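PDB 6HWJ: glucosamine kinase from Streptacidiphilus jiangxiensis, which catalyses the ATP- and magnesium-dependent phosphorylation of D-glucosamine to D-glucosamine 6-phosphate and, to a lesser extent, phosphorylates glucose. Local coordinates for residues A96-A107 with R165-A173; E128-P139 with V179-Y187. All blocks are in the same frame, centred on the assembly; numbering follows the deposited sequence.

Contact 1: A96-A107 with R165-A173; sequences AAFVLEAFTGAA and RPWGLLTLA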
# COMPACT_ATOMS: atom_id res chain seq x y z
N ALA A 96 17.91 17.12 15.57
CA ALA A 96 17.02 16.35 16.44
C ALA A 96 15.59 16.28 15.91
O ALA A 96 14.81 15.44 16.39
CB ALA A 96 17.03 16.95 17.84
N ALA A 97 15.22 17.13 14.96
CA ALA A 97 13.90 17.04 14.36
C ALA A 97 13.75 15.81 13.46
O ALA A 97 12.63 15.42 13.15
CB ALA A 97 13.62 18.30 13.54
N PHE A 98 14.86 15.21 13.04
CA PHE A 98 14.84 14.16 12.03
C PHE A 98 15.37 12.87 12.62
O PHE A 98 16.19 12.87 13.54
CB PHE A 98 15.68 14.52 10.81
CG PHE A 98 15.23 15.78 10.11
CD1 PHE A 98 15.77 17.01 10.44
CD2 PHE A 98 14.30 15.72 9.09
CE1 PHE A 98 15.37 18.17 9.78
CE2 PHE A 98 13.91 16.87 8.42
CZ PHE A 98 14.43 18.09 8.77
N VAL A 99 14.89 11.75 12.08
CA VAL A 99 15.45 10.43 12.34
C VAL A 99 15.86 9.85 10.99
O VAL A 99 15.02 9.69 10.10
CB VAL A 99 14.45 9.52 13.05
CG1 VAL A 99 14.99 8.08 13.10
CG2 VAL A 99 14.21 10.02 14.46
N LEU A 100 17.15 9.57 10.84
CA LEU A 100 17.71 8.90 9.66
C LEU A 100 18.04 7.47 10.08
O LEU A 100 18.94 7.25 10.90
CB LEU A 100 18.97 9.61 9.18
CG LEU A 100 18.94 10.41 7.89
CD1 LEU A 100 20.35 10.91 7.56
CD2 LEU A 100 18.38 9.61 6.73
N GLU A 101 17.32 6.50 9.53
CA GLU A 101 17.57 5.10 9.86
C GLU A 101 18.16 4.41 8.63
O GLU A 101 17.52 4.36 7.58
CB GLU A 101 16.29 4.40 10.32
CG GLU A 101 16.53 2.96 10.79
CD GLU A 101 15.33 2.38 11.55
OE1 GLU A 101 14.24 2.99 11.51
OE2 GLU A 101 15.50 1.32 12.18
N ALA A 102 19.36 3.88 8.78
CA ALA A 102 20.03 3.14 7.72
C ALA A 102 19.94 1.65 8.00
O ALA A 102 19.94 1.22 9.15
CB ALA A 102 21.50 3.56 7.61
N PHE A 103 19.86 0.86 6.94
CA PHE A 103 19.82 -0.59 7.04
C PHE A 103 21.00 -1.20 6.29
O PHE A 103 21.61 -0.55 5.43
CB PHE A 103 18.50 -1.16 6.50
CG PHE A 103 17.29 -0.57 7.16
CD1 PHE A 103 16.79 -1.12 8.33
CD2 PHE A 103 16.67 0.55 6.63
CE1 PHE A 103 15.68 -0.56 8.95
CE2 PHE A 103 15.56 1.11 7.25
CZ PHE A 103 15.06 0.54 8.41
N THR A 104 21.31 -2.45 6.63
CA THR A 104 22.42 -3.15 5.98
C THR A 104 22.17 -3.24 4.49
O THR A 104 21.07 -3.59 4.04
CB THR A 104 22.57 -4.54 6.58
OG1 THR A 104 22.94 -4.42 7.96
CG2 THR A 104 23.63 -5.34 5.84
N GLY A 105 23.18 -2.90 3.70
CA GLY A 105 23.06 -2.84 2.26
C GLY A 105 23.03 -1.44 1.69
O GLY A 105 23.33 -1.26 0.50
N ALA A 106 22.68 -0.43 2.49
CA ALA A 106 22.82 0.94 2.03
C ALA A 106 24.27 1.18 1.61
O ALA A 106 25.21 0.75 2.28
CB ALA A 106 22.41 1.92 3.13
N ALA A 107 24.45 1.82 0.47
CA ALA A 107 25.78 2.18 -0.04
C ALA A 107 25.70 3.54 -0.71
O ALA A 107 24.66 3.89 -1.29
CB ALA A 107 26.31 1.14 -1.04
N ARG A 165 14.72 -4.63 -0.75
CA ARG A 165 15.55 -4.47 0.42
C ARG A 165 15.55 -2.99 0.86
O ARG A 165 15.82 -2.11 0.04
CB ARG A 165 16.99 -4.92 0.15
CG ARG A 165 17.89 -4.78 1.38
CD ARG A 165 19.35 -4.63 1.00
NE ARG A 165 19.99 -5.91 0.70
CZ ARG A 165 20.65 -6.65 1.59
NH1 ARG A 165 21.20 -7.79 1.20
NH2 ARG A 165 20.76 -6.26 2.85
N PRO A 166 15.24 -2.69 2.11
CA PRO A 166 15.33 -1.31 2.58
C PRO A 166 16.77 -0.89 2.77
O PRO A 166 17.57 -1.63 3.34
CB PRO A 166 14.56 -1.32 3.91
CG PRO A 166 14.77 -2.70 4.41
CD PRO A 166 14.77 -3.60 3.19
N TRP A 167 17.08 0.30 2.27
CA TRP A 167 18.35 0.96 2.49
C TRP A 167 18.28 2.00 3.60
O TRP A 167 19.20 2.11 4.41
CB TRP A 167 18.83 1.67 1.21
CG TRP A 167 19.31 0.76 0.12
CD1 TRP A 167 18.86 -0.49 -0.17
CD2 TRP A 167 20.33 1.06 -0.84
NE1 TRP A 167 19.53 -0.99 -1.26
CE2 TRP A 167 20.45 -0.06 -1.69
CE3 TRP A 167 21.15 2.17 -1.07
CZ2 TRP A 167 21.34 -0.11 -2.74
CZ3 TRP A 167 22.07 2.12 -2.11
CH2 TRP A 167 22.16 0.99 -2.94
N GLY A 168 17.20 2.78 3.64
CA GLY A 168 17.07 3.77 4.69
C GLY A 168 15.70 4.41 4.68
O GLY A 168 14.95 4.33 3.70
N LEU A 169 15.42 5.07 5.79
CA LEU A 169 14.21 5.85 5.99
C LEU A 169 14.56 7.18 6.62
O LEU A 169 15.37 7.23 7.56
CB LEU A 169 13.24 5.10 6.90
CG LEU A 169 12.77 3.74 6.38
CD1 LEU A 169 12.09 2.97 7.50
CD2 LEU A 169 11.84 3.96 5.20
N LEU A 170 13.95 8.25 6.12
CA LEU A 170 14.05 9.57 6.72
C LEU A 170 12.68 9.96 7.26
O LEU A 170 11.71 10.02 6.49
CB LEU A 170 14.53 10.61 5.72
CG LEU A 170 14.51 12.06 6.22
CD1 LEU A 170 15.44 12.21 7.44
CD2 LEU A 170 14.90 13.04 5.13
N THR A 171 12.61 10.20 8.57
CA THR A 171 11.36 10.59 9.20
C THR A 171 11.55 11.83 10.05
O THR A 171 12.66 12.18 10.46
CB THR A 171 10.80 9.45 10.08
OG1 THR A 171 11.75 9.13 11.10
CG2 THR A 171 10.51 8.22 9.24
N LEU A 172 10.43 12.51 10.30
CA LEU A 172 10.37 13.67 11.16
C LEU A 172 9.81 13.21 12.50
O LEU A 172 8.74 12.60 12.54
CB LEU A 172 9.49 14.74 10.53
CG LEU A 172 9.42 16.13 11.18
CD1 LEU A 172 10.68 16.94 10.92
CD2 LEU A 172 8.20 16.86 10.63
N ALA A 173 10.54 13.47 13.57
CA ALA A 173 10.19 12.96 14.89
C ALA A 173 9.09 13.84 15.47
O ALA A 173 9.35 14.91 16.02
CB ALA A 173 11.41 12.94 15.81
O HOH W 1 13.42 7.19 10.06
O HOH W 2 18.44 -3.81 4.36

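Contact 2: E128-P139 with V179-Y187; sequences ECAVVKWAVRLP and VLLASVVAY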
# COMPACT_ATOMS: atom_id res chain seq x y z
N GLU A 128 21.39 3.23 -10.39
CA GLU A 128 20.66 2.16 -11.08
C GLU A 128 20.44 0.94 -10.19
O GLU A 128 20.28 -0.17 -10.68
CB GLU A 128 21.38 1.76 -12.38
CG GLU A 128 21.45 2.92 -13.38
CD GLU A 128 20.07 3.46 -13.74
OE1 GLU A 128 19.12 2.65 -13.86
OE2 GLU A 128 19.93 4.69 -13.91
N CYS A 129 20.42 1.15 -8.86
CA CYS A 129 20.19 0.04 -7.95
C CYS A 129 19.39 0.42 -6.72
O CYS A 129 19.10 -0.47 -5.93
CB CYS A 129 21.54 -0.59 -7.54
SG CYS A 129 22.66 0.54 -6.69
N ALA A 130 19.01 1.67 -6.53
CA ALA A 130 18.17 2.06 -5.41
C ALA A 130 17.14 3.08 -5.90
O ALA A 130 17.34 3.74 -6.92
CB ALA A 130 18.98 2.65 -4.25
N VAL A 131 16.05 3.19 -5.15
CA VAL A 131 14.96 4.11 -5.47
C VAL A 131 14.72 4.99 -4.25
O VAL A 131 14.41 4.48 -3.16
CB VAL A 131 13.67 3.38 -5.85
CG1 VAL A 131 12.60 4.40 -6.26
CG2 VAL A 131 13.94 2.38 -6.96
N VAL A 132 14.85 6.29 -4.43
CA VAL A 132 14.53 7.28 -3.42
C VAL A 132 13.14 7.81 -3.74
O VAL A 132 12.89 8.29 -4.86
CB VAL A 132 15.55 8.43 -3.41
CG1 VAL A 132 15.08 9.52 -2.42
CG2 VAL A 132 16.93 7.92 -3.08
N LYS A 133 12.25 7.73 -2.78
CA LYS A 133 10.87 8.20 -2.92
C LYS A 133 10.69 9.32 -1.91
O LYS A 133 10.72 9.06 -0.70
CB LYS A 133 9.88 7.07 -2.68
CG LYS A 133 8.42 7.49 -2.82
CD LYS A 133 7.50 6.29 -2.65
CE LYS A 133 6.04 6.67 -2.87
NZ LYS A 133 5.12 5.53 -2.56
N TRP A 134 10.52 10.55 -2.41
CA TRP A 134 10.22 11.69 -1.57
C TRP A 134 8.73 11.75 -1.27
O TRP A 134 7.90 11.70 -2.19
CB TRP A 134 10.61 13.00 -2.26
CG TRP A 134 12.04 13.12 -2.65
CD1 TRP A 134 12.55 13.02 -3.92
CD2 TRP A 134 13.14 13.36 -1.79
NE1 TRP A 134 13.91 13.19 -3.88
CE2 TRP A 134 14.30 13.40 -2.59
CE3 TRP A 134 13.26 13.56 -0.41
CZ2 TRP A 134 15.56 13.62 -2.06
CZ3 TRP A 134 14.52 13.78 0.12
CH2 TRP A 134 15.66 13.81 -0.71
N ALA A 135 8.38 11.87 -0.00
CA ALA A 135 7.06 12.34 0.35
C ALA A 135 6.93 13.74 -0.23
O ALA A 135 7.94 14.43 -0.46
CB ALA A 135 6.85 12.33 1.85
N VAL A 136 5.72 14.14 -0.54
CA VAL A 136 5.49 15.49 -1.06
C VAL A 136 4.62 16.23 -0.04
O VAL A 136 5.12 17.00 0.79
CB VAL A 136 4.85 15.45 -2.45
CG1 VAL A 136 4.55 16.86 -2.95
CG2 VAL A 136 5.77 14.73 -3.42
N ARG A 137 3.32 15.97 -0.07
CA ARG A 137 2.41 16.58 0.90
C ARG A 137 2.49 15.79 2.20
O ARG A 137 2.45 14.57 2.20
CB ARG A 137 0.98 16.59 0.34
CG ARG A 137 -0.04 17.24 1.25
CD ARG A 137 0.23 18.72 1.44
NE ARG A 137 -0.82 19.35 2.25
CZ ARG A 137 -1.95 19.85 1.76
NH1 ARG A 137 -2.20 19.80 0.45
NH2 ARG A 137 -2.84 20.40 2.57
N LEU A 138 2.62 16.51 3.30
CA LEU A 138 2.67 15.91 4.63
C LEU A 138 1.37 16.18 5.38
O LEU A 138 0.66 17.15 5.08
CB LEU A 138 3.84 16.48 5.44
CG LEU A 138 5.24 16.20 4.88
CD1 LEU A 138 6.28 17.02 5.63
CD2 LEU A 138 5.56 14.69 4.95
N PRO A 139 1.05 15.38 6.39
CA PRO A 139 -0.05 15.75 7.29
C PRO A 139 0.30 16.96 8.14
O PRO A 139 1.47 17.36 8.25
CB PRO A 139 -0.25 14.49 8.15
CG PRO A 139 1.07 13.78 8.09
CD PRO A 139 1.66 14.08 6.73
N VAL A 179 6.87 10.90 10.99
CA VAL A 179 6.29 11.28 9.71
C VAL A 179 7.29 10.95 8.61
O VAL A 179 8.44 11.39 8.66
CB VAL A 179 5.95 12.78 9.70
CG1 VAL A 179 5.55 13.24 8.30
CG2 VAL A 179 4.84 13.08 10.70
N LEU A 180 6.85 10.19 7.62
CA LEU A 180 7.73 9.78 6.53
C LEU A 180 8.03 10.96 5.62
O LEU A 180 7.12 11.63 5.13
CB LEU A 180 7.07 8.67 5.72
CG LEU A 180 7.74 8.27 4.39
CD1 LEU A 180 9.12 7.66 4.62
CD2 LEU A 180 6.87 7.30 3.62
N LEU A 181 9.32 11.18 5.37
CA LEU A 181 9.77 12.20 4.44
C LEU A 181 10.41 11.60 3.20
O LEU A 181 10.25 12.17 2.11
CB LEU A 181 10.78 13.13 5.12
CG LEU A 181 10.35 13.79 6.43
CD1 LEU A 181 11.48 14.71 6.94
CD2 LEU A 181 9.06 14.56 6.26
N ALA A 182 11.10 10.47 3.35
CA ALA A 182 11.76 9.80 2.23
C ALA A 182 12.07 8.36 2.60
O ALA A 182 12.43 8.06 3.74
CB ALA A 182 13.06 10.50 1.82
N SER A 183 11.95 7.47 1.62
CA SER A 183 12.36 6.09 1.75
C SER A 183 13.35 5.77 0.64
O SER A 183 13.29 6.34 -0.46
CB SER A 183 11.16 5.14 1.67
OG SER A 183 10.46 5.32 0.45
N VAL A 184 14.27 4.86 0.94
CA VAL A 184 15.25 4.35 -0.01
C VAL A 184 15.20 2.83 0.07
O VAL A 184 15.42 2.25 1.13
CB VAL A 184 16.66 4.86 0.29
CG1 VAL A 184 17.62 4.51 -0.83
CG2 VAL A 184 16.63 6.37 0.51
N VAL A 185 14.87 2.19 -1.05
CA VAL A 185 14.78 0.74 -1.13
C VAL A 185 15.45 0.28 -2.42
O VAL A 185 15.70 1.06 -3.34
CB VAL A 185 13.31 0.23 -1.09
CG1 VAL A 185 12.58 0.76 0.13
CG2 VAL A 185 12.60 0.65 -2.38
N ALA A 186 15.70 -1.03 -2.49
CA ALA A 186 16.35 -1.60 -3.65
C ALA A 186 15.48 -1.41 -4.88
O ALA A 186 14.24 -1.42 -4.81
CB ALA A 186 16.62 -3.09 -3.43
N TYR A 187 16.14 -1.17 -6.01
CA TYR A 187 15.50 -1.08 -7.32
C TYR A 187 15.43 -2.47 -7.93
O TYR A 187 16.44 -3.18 -7.96
CB TYR A 187 16.32 -0.13 -8.21
CG TYR A 187 15.82 0.07 -9.63
CD1 TYR A 187 14.47 0.26 -9.88
CD2 TYR A 187 16.71 0.10 -10.69
CE1 TYR A 187 14.02 0.47 -11.18
CE2 TYR A 187 16.27 0.31 -11.99
CZ TYR A 187 14.93 0.50 -12.22
OH TYR A 187 14.47 0.70 -13.50
O HOH W 3 11.81 4.15 -1.97

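Contact 1: A96-A107 with R165-A173
Strand 98-102, an outermost strand of a six-stranded antiparallel sheet, runs along strand 166-172, and V99 and T171 form a hydrogen-bonded pair at which each backbone N reaches the other's O (V99 N to T171 O 2.8 Å). Beta-branched residues suit the extended chain. Their side chains lie side by side, and a water donates to V99 O and also bonds T171 OG1, linking the two strands on that face. On the same face L169, paired with E101, meets the ring edge of F103, whose CG is anti to its carbonyl carbon (chi1 -56°), F103 CE2 lying 3.9 Å from L169 CG.

The other face is apolar: L172 CD1 sits 4.0 Å above one face of the F98 ring, toward its rim, while L170 CD1 meets L100 CG at 4.0 Å. L39 and helix 79-88 cover this side.

W167 and G168 form a classic beta bulge facing V184. Across from the bulge, the type II turn F103-A106, whose backbone calls for glycine at G105, sets G105 O 3.8 Å above the centre of the W167 indole. R165 NH2 bonds T104 O at 2.9 Å from above the carbonyl plane. Backbone bonds thus fix the register, while the apolar face ties this sheet edge to the domain interior.

Contact 2: E128-P139 with V179-Y187
V131 O is gripped by two donors: V185 N at 3.1 Å and a water at 2.9 Å, which also bonds S183 OG. Serine suits this buried place because its hydroxyl, set between its backbone N and carbonyl carbon (chi1 58°), holds that water; S183 OG lies 3.6 Å from K133 CB on the same sheet face. K133 itself is fully extended, which carries NZ away from strand 179-186 to long, weak ion pairs with D118 and D319. It is inferred to bind ATP, and D319 binds magnesium, so a long cationic chain fits the place.

These are neighbouring antiparallel strands of the six-stranded sheet. The opposite face is apolar: V132 CG2 packs alongside V184 CG2 at 3.9 Å, and the small A182 gives W134 CE3 room to approach its CB to 3.8 Å. L83 of helix 79-88 covers V132 and A182.

At the C129 end of the pairing, Y187 N bonds C129 O from well above the carbonyl plane. Y187 swings CG away from its backbone N (chi1 179°), bringing its CD1 within 3.6 Å of V131 CG2, while E128 O lies at the ring edge. The E128 carboxylate is salt-bridged to R113. At the far end, L138 CD2 touches both V179 CG1 and L181 CD2 at 3.7 Å.

Contacts 1 and 2 belong to one six-stranded antiparallel sheet, their centres 10 Å apart. Strands 166-172 and 179-186, consecutive in sequence, are the second and third strands across the sheet and join the two contacts: R165 O probably accepts from A186 N, and W167 N probably donates to V184 O. Along the chain the segments alternate, 96-107, 128-139, 165-173, 179-187, so the contacts interlock. Helix 79-88 covers the apolar face of both, and F98 CE2 packs 3.6 Å from L181 CD1. Contact 1 lies toward the outer edge, whereas contact 2 holds K133, A186 and Y187, inferred to bind ATP; the sheet thus carries both an outer edge and, further in, residues of the probable nucleotide site.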